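Local atomic coordinates of putative uncharacterized protein PH0242 (Pyrococcus horikoshii, PDB entry 3VU1), a protein that belongs to the archaeal AglB oligosaccharyltransferases, a membrane enzyme family, and represents here their C-terminal globular domain. Residues A[31-36]-A[94-99]; A[64-69]-A[75-80]. All coordinates share one frame; numbering follows the deposited sequence.

Contact 1: A[31-36]-A[94-99]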
ATOM      1  N   THR A  31      -6.580   4.349   5.804  1.00 36.15           N
ATOM      2  CA  THR A  31      -6.895   3.012   6.275  1.00 35.61           C
ATOM      3  C   THR A  31      -5.790   2.483   7.156  1.00 35.88           C
ATOM      4  O   THR A  31      -4.670   3.002   7.132  1.00 37.29           O
ATOM      5  CB  THR A  31      -7.154   1.997   5.134  1.00 38.60           C
ATOM      6  OG1 THR A  31      -7.683   0.794   5.712  1.00 43.63           O
ATOM      7  CG2 THR A  31      -5.862   1.638   4.381  1.00 36.25           C
ATOM      8  N   SER A  32      -6.098   1.443   7.923  1.00 33.10           N
ATOM      9  CA  SER A  32      -5.114   0.853   8.796  1.00 32.94           C
ATOM     10  C   SER A  32      -5.509  -0.548   9.211  1.00 31.48           C
ATOM     11  O   SER A  32      -6.639  -0.952   8.993  1.00 34.19           O
ATOM     12  CB  SER A  32      -4.903   1.703  10.032  1.00 34.32           C
ATOM     13  OG  SER A  32      -3.656   1.313  10.591  1.00 43.90           O
ATOM     14  N   TRP A  33      -4.583  -1.309   9.775  1.00 28.87           N
ATOM     15  CA  TRP A  33      -4.985  -2.593  10.312  1.00 29.67           C
ATOM     16  C   TRP A  33      -5.898  -2.415  11.519  1.00 31.33           C
ATOM     17  O   TRP A  33      -7.026  -2.914  11.541  1.00 31.95           O
ATOM     18  CB  TRP A  33      -3.796  -3.479  10.656  1.00 27.90           C
ATOM     19  CG  TRP A  33      -4.295  -4.809  11.073  1.00 27.86           C
ATOM     20  CD1 TRP A  33      -4.358  -5.322  12.354  1.00 28.10           C
ATOM     21  CD2 TRP A  33      -4.922  -5.832  10.219  1.00 28.97           C
ATOM     22  NE1 TRP A  33      -4.919  -6.575  12.356  1.00 28.78           N
ATOM     23  CE2 TRP A  33      -5.285  -6.946  11.121  1.00 28.41           C
ATOM     24  CE3 TRP A  33      -5.197  -5.942   8.861  1.00 26.65           C
ATOM     25  CZ2 TRP A  33      -5.906  -8.105  10.659  1.00 27.55           C
ATOM     26  CZ3 TRP A  33      -5.804  -7.124   8.404  1.00 29.15           C
ATOM     27  CH2 TRP A  33      -6.163  -8.177   9.284  1.00 28.58           C
ATOM     28  N   TRP A  34      -5.423  -1.680  12.519  1.00 30.77           N
ATOM     29  CA  TRP A  34      -6.156  -1.460  13.759  1.00 31.14           C
ATOM     30  C   TRP A  34      -7.213  -0.423  13.576  1.00 29.56           C
ATOM     31  O   TRP A  34      -7.069   0.463  12.744  1.00 31.52           O
ATOM     32  CB  TRP A  34      -5.190  -1.014  14.840  1.00 32.11           C
ATOM     33  CG  TRP A  34      -5.679  -1.106  16.262  1.00 33.82           C
ATOM     34  CD1 TRP A  34      -6.580  -2.027  16.814  1.00 32.42           C
ATOM     35  CD2 TRP A  34      -5.246  -0.274  17.394  1.00 33.85           C
ATOM     36  NE1 TRP A  34      -6.733  -1.802  18.164  1.00 30.84           N
ATOM     37  CE2 TRP A  34      -5.966  -0.776  18.575  1.00 31.88           C
ATOM     38  CE3 TRP A  34      -4.355   0.793  17.548  1.00 33.78           C
ATOM     39  CZ2 TRP A  34      -5.791  -0.216  19.839  1.00 31.97           C
ATOM     40  CZ3 TRP A  34      -4.203   1.359  18.826  1.00 33.00           C
ATOM     41  CH2 TRP A  34      -4.908   0.858  19.944  1.00 31.89           C
ATOM     42  N   ASP A  35      -8.272  -0.528  14.378  1.00 28.56           N
ATOM     43  CA  ASP A  35      -9.422   0.347  14.292  1.00 27.64           C
ATOM     44  C   ASP A  35      -9.375   1.613  15.169  1.00 28.51           C
ATOM     45  O   ASP A  35     -10.413   2.220  15.459  1.00 28.48           O
ATOM     46  CB  ASP A  35     -10.722  -0.438  14.457  1.00 27.71           C
ATOM     47  CG  ASP A  35     -10.941  -0.988  15.864  1.00 30.98           C
ATOM     48  OD1 ASP A  35     -12.121  -1.292  16.135  1.00 31.87           O
ATOM     49  OD2 ASP A  35      -9.996  -1.152  16.680  1.00 30.90           O
ATOM     50  N   TYR A  36      -8.167   2.050  15.526  1.00 27.78           N
ATOM     51  CA  TYR A  36      -8.015   3.338  16.205  1.00 28.69           C
ATOM     52  C   TYR A  36      -8.808   4.442  15.520  1.00 29.62           C
ATOM     53  O   TYR A  36      -8.629   4.702  14.353  1.00 33.02           O
ATOM     54  CB  TYR A  36      -6.558   3.752  16.302  1.00 27.66           C
ATOM     55  CG  TYR A  36      -6.348   4.895  17.248  1.00 31.09           C
ATOM     56  CD1 TYR A  36      -5.858   4.686  18.548  1.00 31.11           C
ATOM     57  CD2 TYR A  36      -6.641   6.205  16.852  1.00 33.57           C
ATOM     58  CE1 TYR A  36      -5.676   5.752  19.421  1.00 31.91           C
ATOM     59  CE2 TYR A  36      -6.456   7.274  17.713  1.00 32.70           C
ATOM     60  CZ  TYR A  36      -5.981   7.044  18.991  1.00 33.16           C
ATOM     61  OH  TYR A  36      -5.812   8.134  19.817  1.00 36.81           O
ATOM     62  N   TRP A  94       3.261  -5.810  14.980  1.00 30.02           N
ATOM     63  CA  TRP A  94       3.998  -7.070  15.118  1.00 31.75           C
ATOM     64  C   TRP A  94       3.187  -7.974  16.032  1.00 31.50           C
ATOM     65  O   TRP A  94       3.095  -9.187  15.806  1.00 34.37           O
ATOM     66  CB  TRP A  94       5.444  -6.860  15.620  1.00 32.52           C
ATOM     67  CG  TRP A  94       5.485  -6.371  17.052  1.00 34.06           C
ATOM     68  CD1 TRP A  94       5.554  -5.045  17.508  1.00 33.30           C
ATOM     69  CD2 TRP A  94       5.360  -7.184  18.270  1.00 33.28           C
ATOM     70  NE1 TRP A  94       5.504  -4.999  18.880  1.00 31.98           N
ATOM     71  CE2 TRP A  94       5.389  -6.236  19.403  1.00 32.99           C
ATOM     72  CE3 TRP A  94       5.233  -8.551  18.529  1.00 34.23           C
ATOM     73  CZ2 TRP A  94       5.300  -6.661  20.726  1.00 34.21           C
ATOM     74  CZ3 TRP A  94       5.140  -8.967  19.868  1.00 36.93           C
ATOM     75  CH2 TRP A  94       5.165  -8.035  20.942  1.00 37.13           C
ATOM     76  N   ALA A  95       2.547  -7.393  17.047  1.00 30.81           N
ATOM     77  CA  ALA A  95       1.790  -8.187  18.039  1.00 31.56           C
ATOM     78  C   ALA A  95       0.577  -8.861  17.411  1.00 31.50           C
ATOM     79  O   ALA A  95       0.126  -9.871  17.905  1.00 29.96           O
ATOM     80  CB  ALA A  95       1.350  -7.331  19.223  1.00 32.03           C
ATOM     81  N   LYS A  96       0.043  -8.288  16.335  1.00 30.29           N
ATOM     82  CA  LYS A  96      -1.062  -8.919  15.638  1.00 30.32           C
ATOM     83  C   LYS A  96      -0.610  -9.711  14.408  1.00 31.61           C
ATOM     84  O   LYS A  96      -1.448 -10.187  13.623  1.00 31.08           O
ATOM     85  CB  LYS A  96      -2.113  -7.878  15.253  1.00 29.60           C
ATOM     86  CG  LYS A  96      -2.898  -7.406  16.444  1.00 29.16           C
ATOM     87  CD  LYS A  96      -3.763  -6.206  16.158  1.00 29.16           C
ATOM     88  CE  LYS A  96      -4.724  -6.102  17.323  1.00 29.86           C
ATOM     89  NZ  LYS A  96      -5.924  -5.293  17.028  1.00 32.65           N
ATOM     90  N   PHE A  97       0.702  -9.882  14.241  1.00 30.89           N
ATOM     91  CA  PHE A  97       1.161 -10.357  12.951  1.00 30.95           C
ATOM     92  C   PHE A  97       0.820 -11.793  12.555  1.00 30.92           C
ATOM     93  O   PHE A  97       0.715 -12.065  11.364  1.00 32.45           O
ATOM     94  CB  PHE A  97       2.620 -10.003  12.656  1.00 30.69           C
ATOM     95  CG  PHE A  97       2.852  -9.675  11.198  1.00 31.32           C
ATOM     96  CD1 PHE A  97       2.369  -8.481  10.653  1.00 31.00           C
ATOM     97  CD2 PHE A  97       3.507 -10.564  10.362  1.00 29.44           C
ATOM     98  CE1 PHE A  97       2.538  -8.185   9.311  1.00 28.85           C
ATOM     99  CE2 PHE A  97       3.703 -10.258   9.033  1.00 28.86           C
ATOM    100  CZ  PHE A  97       3.209  -9.077   8.505  1.00 29.99           C
ATOM    101  N   ASN A  98       0.611 -12.693  13.512  1.00 30.36           N
ATOM    102  CA  ASN A  98       0.121 -14.032  13.170  1.00 31.94           C
ATOM    103  C   ASN A  98      -1.246 -13.939  12.505  1.00 33.09           C
ATOM    104  O   ASN A  98      -1.464 -14.525  11.452  1.00 35.02           O
ATOM    105  CB  ASN A  98       0.035 -14.942  14.392  1.00 31.83           C
ATOM    106  CG  ASN A  98       1.367 -15.601  14.735  1.00 33.83           C
ATOM    107  OD1 ASN A  98       1.375 -16.772  15.124  1.00 38.80           O
ATOM    108  ND2 ASN A  98       2.498 -14.871  14.593  1.00 28.31           N
ATOM    109  N   ALA A  99      -2.151 -13.155  13.088  1.00 32.93           N
ATOM    110  CA  ALA A  99      -3.475 -13.008  12.499  1.00 29.68           C
ATOM    111  C   ALA A  99      -3.357 -12.463  11.089  1.00 30.69           C
ATOM    112  O   ALA A  99      -3.992 -13.016  10.166  1.00 31.24           O
ATOM    113  CB  ALA A  99      -4.389 -12.139  13.360  1.00 25.00           C
TER

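Contact 2: A[64-69]-A[75-80]. With CA (calcium ion), chain C.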
ATOM      1  N   LEU A  64      -6.255  -6.098   3.132  1.00 29.21           N
ATOM      2  CA  LEU A  64      -5.231  -5.458   3.950  1.00 30.27           C
ATOM      3  C   LEU A  64      -4.125  -6.463   4.333  1.00 30.45           C
ATOM      4  O   LEU A  64      -2.936  -6.128   4.282  1.00 30.99           O
ATOM      5  CB  LEU A  64      -5.817  -4.775   5.195  1.00 29.06           C
ATOM      6  CG  LEU A  64      -6.643  -3.502   4.950  1.00 30.77           C
ATOM      7  CD1 LEU A  64      -7.115  -2.888   6.266  1.00 30.87           C
ATOM      8  CD2 LEU A  64      -5.890  -2.457   4.148  1.00 29.82           C
ATOM      9  N   ALA A  65      -4.503  -7.684   4.703  1.00 27.77           N
ATOM     10  CA  ALA A  65      -3.509  -8.616   5.201  1.00 27.82           C
ATOM     11  C   ALA A  65      -2.690  -9.091   4.021  1.00 29.93           C
ATOM     12  O   ALA A  65      -1.499  -9.375   4.180  1.00 32.75           O
ATOM     13  CB  ALA A  65      -4.134  -9.786   5.943  1.00 25.11           C
ATOM     14  N   LEU A  66      -3.321  -9.155   2.843  1.00 29.14           N
ATOM     15  CA  LEU A  66      -2.656  -9.659   1.661  1.00 29.53           C
ATOM     16  C   LEU A  66      -1.515  -8.686   1.373  1.00 31.47           C
ATOM     17  O   LEU A  66      -0.362  -9.081   1.209  1.00 31.10           O
ATOM     18  CB  LEU A  66      -3.614  -9.753   0.465  1.00 28.79           C
ATOM     19  CG  LEU A  66      -3.025 -10.316  -0.855  1.00 28.98           C
ATOM     20  CD1 LEU A  66      -2.253 -11.632  -0.688  1.00 28.27           C
ATOM     21  CD2 LEU A  66      -4.098 -10.504  -1.910  1.00 28.39           C
ATOM     22  N   PHE A  67      -1.844  -7.401   1.353  1.00 31.89           N
ATOM     23  CA  PHE A  67      -0.818  -6.368   1.263  1.00 30.82           C
ATOM     24  C   PHE A  67       0.292  -6.509   2.304  1.00 30.48           C
ATOM     25  O   PHE A  67       1.452  -6.554   1.936  1.00 34.00           O
ATOM     26  CB  PHE A  67      -1.456  -4.989   1.372  1.00 30.60           C
ATOM     27  CG  PHE A  67      -0.476  -3.879   1.354  1.00 31.05           C
ATOM     28  CD1 PHE A  67       0.367  -3.694   0.255  1.00 29.33           C
ATOM     29  CD2 PHE A  67      -0.382  -3.004   2.445  1.00 33.18           C
ATOM     30  CE1 PHE A  67       1.290  -2.664   0.246  1.00 29.24           C
ATOM     31  CE2 PHE A  67       0.546  -1.960   2.434  1.00 32.38           C
ATOM     32  CZ  PHE A  67       1.387  -1.796   1.333  1.00 28.93           C
ATOM     33  N   LEU A  68      -0.057  -6.597   3.588  1.00 29.36           N
ATOM     34  CA  LEU A  68       0.933  -6.455   4.665  1.00 27.99           C
ATOM     35  C   LEU A  68       1.861  -7.642   4.822  1.00 27.98           C
ATOM     36  O   LEU A  68       3.037  -7.461   5.090  1.00 28.52           O
ATOM     37  CB  LEU A  68       0.264  -6.133   6.004  1.00 26.74           C
ATOM     38  CG  LEU A  68      -0.399  -4.747   6.098  1.00 28.01           C
ATOM     39  CD1 LEU A  68      -1.383  -4.606   7.254  1.00 27.25           C
ATOM     40  CD2 LEU A  68       0.631  -3.645   6.167  1.00 26.79           C
ATOM     41  N   ALA A  69       1.321  -8.847   4.656  1.00 28.28           N
ATOM     42  CA  ALA A  69       2.026 -10.079   4.980  1.00 27.74           C
ATOM     43  C   ALA A  69       2.819 -10.586   3.781  1.00 28.34           C
ATOM     44  O   ALA A  69       3.559 -11.547   3.887  1.00 27.71           O
ATOM     45  CB  ALA A  69       1.039 -11.152   5.455  1.00 26.30           C
ATOM     46  N   SER A  75       1.349  -9.407  -3.632  1.00 36.40           N
ATOM     47  CA  SER A  75       1.016  -8.422  -2.603  1.00 34.21           C
ATOM     48  C   SER A  75       0.451  -7.140  -3.202  1.00 32.85           C
ATOM     49  O   SER A  75       0.070  -6.210  -2.471  1.00 30.33           O
ATOM     50  CB  SER A  75       2.223  -8.130  -1.735  1.00 34.37           C
ATOM     51  OG  SER A  75       3.057  -7.186  -2.376  1.00 36.04           O
ATOM     52  N   GLU A  76       0.376  -7.108  -4.530  1.00 33.03           N
ATOM     53  CA  GLU A  76      -0.060  -5.908  -5.241  1.00 35.65           C
ATOM     54  C   GLU A  76      -1.575  -5.815  -5.331  1.00 36.15           C
ATOM     55  O   GLU A  76      -2.215  -6.111  -6.316  1.00 38.47           O
ATOM     56  CB  GLU A  76       0.595  -5.773  -6.611  1.00 37.02           C
ATOM     57  CG  GLU A  76       2.026  -5.249  -6.556  1.00 41.54           C
ATOM     58  CD  GLU A  76       2.539  -4.776  -7.916  1.00 45.44           C
ATOM     59  OE1 GLU A  76       1.752  -4.169  -8.699  1.00 45.48           O
ATOM     60  OE2 GLU A  76       3.745  -4.997  -8.202  1.00 45.85           O
ATOM     61  N   VAL A  77      -2.130  -5.330  -4.263  1.00 37.68           N
ATOM     62  CA  VAL A  77      -3.535  -5.173  -4.135  1.00 37.31           C
ATOM     63  C   VAL A  77      -4.014  -3.858  -4.785  1.00 37.37           C
ATOM     64  O   VAL A  77      -3.291  -2.858  -4.808  1.00 37.55           O
ATOM     65  CB  VAL A  77      -3.802  -5.272  -2.633  1.00 35.63           C
ATOM     66  CG1 VAL A  77      -4.832  -4.261  -2.166  1.00 36.75           C
ATOM     67  CG2 VAL A  77      -4.109  -6.721  -2.303  1.00 31.96           C
ATOM     68  N   ASP A  78      -5.231  -3.854  -5.322  1.00 39.85           N
ATOM     69  CA  ASP A  78      -5.695  -2.674  -6.038  1.00 38.09           C
ATOM     70  C   ASP A  78      -6.367  -1.648  -5.107  1.00 38.16           C
ATOM     71  O   ASP A  78      -7.593  -1.400  -5.161  1.00 37.66           O
ATOM     72  CB  ASP A  78      -6.533  -3.051  -7.265  1.00 35.78           C
ATOM     73  CG  ASP A  78      -7.072  -1.824  -8.016  1.00 39.25           C
ATOM     74  OD1 ASP A  78      -6.423  -0.764  -8.042  1.00 38.63           O
ATOM     75  OD2 ASP A  78      -8.167  -1.911  -8.589  1.00 44.14           O
ATOM     76  N   PHE A  79      -5.538  -1.012  -4.280  1.00 36.44           N
ATOM     77  CA  PHE A  79      -6.039   0.045  -3.376  1.00 36.47           C
ATOM     78  C   PHE A  79      -6.719   1.223  -4.080  1.00 35.91           C
ATOM     79  O   PHE A  79      -7.535   1.931  -3.455  1.00 36.65           O
ATOM     80  CB  PHE A  79      -4.938   0.581  -2.464  1.00 34.26           C
ATOM     81  CG  PHE A  79      -4.481  -0.390  -1.421  1.00 33.99           C
ATOM     82  CD1 PHE A  79      -3.115  -0.633  -1.233  1.00 33.58           C
ATOM     83  CD2 PHE A  79      -5.404  -1.052  -0.611  1.00 31.43           C
ATOM     84  CE1 PHE A  79      -2.682  -1.514  -0.249  1.00 33.52           C
ATOM     85  CE2 PHE A  79      -4.974  -1.925   0.368  1.00 31.00           C
ATOM     86  CZ  PHE A  79      -3.620  -2.164   0.548  1.00 32.80           C
ATOM     87  N   GLU A  80      -6.375   1.450  -5.351  1.00 33.58           N
ATOM     88  CA  GLU A  80      -6.980   2.551  -6.087  1.00 35.65           C
ATOM     89  C   GLU A  80      -8.509   2.404  -6.156  1.00 35.10           C
ATOM     90  O   GLU A  80      -9.231   3.380  -5.981  1.00 34.61           O
ATOM     91  CB  GLU A  80      -6.366   2.729  -7.484  1.00 35.97           C
ATOM     92  CG  GLU A  80      -7.077   3.770  -8.355  1.00 39.21           C
ATOM     93  CD  GLU A  80      -7.092   5.181  -7.752  1.00 44.57           C
ATOM     94  OE1 GLU A  80      -7.583   6.139  -8.423  1.00 45.27           O
ATOM     95  OE2 GLU A  80      -6.606   5.340  -6.604  1.00 46.11           O
TER
HETATM   96 CA    CA C1001       3.793  -3.132  -9.887  1.00 49.75          CA

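Contact 1: A[31-36]-A[94-99]
W33 and K96 mark the closest backbone approach, their CA atoms 9.2 Å apart, so the contact is bridged by long side chains and not by main chain. Residues 33-36 supply the first four letters of the WWDYG signature of the oligosaccharyltransferase family, which follows strand 30-32 as a loop. Opposite it, residues 94-96 form a 3-10 turn that runs directly into helix 97-103, with K96 at the N-cap position. Here one lysine serves two neighbouring indoles with different parts of its chain. The aliphatic part of K96 meets W33: CD lies at the edge of the indole, close to its plane and 4.0 Å from CD1, at the pyrrole side that also carries NE1. W33 itself is buried. Its CG stands anti to the backbone N (chi1 -175°), which carries the ring out toward the helix start, and it also packs on L64 and A65 of helix 60-69. Beyond CG the lysine remains extended, with every torsion near 180°, and this reach brings NZ to the second tryptophan. There the amine approaches the five-membered ring of W34 obliquely, 3.3 Å from CD1, the two side chains crossing at about a right angle. The second indole also meets W13 edge-to-face, which ties the signature loop to helix 13-23, and R49 reaches the same loop through a hydrogen bond from NH2 to W33 O. The lysine has an acidic neighbour without touching it: D35 OD2 lies 5.8 Å from K96 NZ, too far for a salt bridge. On one face of the W34 indole, toward its rim, the Y36 backbone N sits 4.0 Å above the ring plane.

Contact 2: A[64-69]-A[75-80]
F79 turns the edge of its ring onto a face of F67, a T-shaped stack with planes at 82° and centroids 5.1 Å apart. CE1 of F79 comes down near F67 CG, 3.6 Å away and off the ring centre. F67 offers that face because its CG is anti to the backbone N (chi1 177°). At the edge of the same ring, near its plane, lies S75 O. Around this tight part, L64 CD2 meets F79 CE2, while V77 works with both branches: CG2 packs against L66 CD2 (3.8 Å) and CG1 lies over a face of F79. S75 belongs to the tight side too, its CB set against the carbonyl oxygens of L66 and F67 while its OG bonds to G72 O. The outward side of the loop is looser and polar. E76, the centre of an inverse gamma turn, points away and grips calcium with OE1 (2.6 Å) and OE2 (2.5 Å); partly exposed D78, centring another, takes no part in the packing on the helix and forms a salt bridge with R288. Thus a segment without regular structure closes over helix 60-69, which also packs through L68 and A65 against strand 86-90 and helix 97-103.

Overall arrangement
Contacts 1 and 2 have centres 14 Å apart and meet through helix 60-69, which carries one side of contact 2 and is touched by both segments of contact 1. Two joints connect them. At the strand end, L64 CD1 lies 3.4 Å from S32 O, just ahead of the signature loop; at the other, F97 CZ packs 3.8 Å from L68 O, where helix 97-103 borders the helix of contact 2. All of contact 2 falls, in sequence, between the two halves of contact 1. The calcium ion belongs to contact 2, where A285, H319 and E322 complete the site with E76. The calcium ion lies 30.0 Å from D35 OD2, far from contact 1.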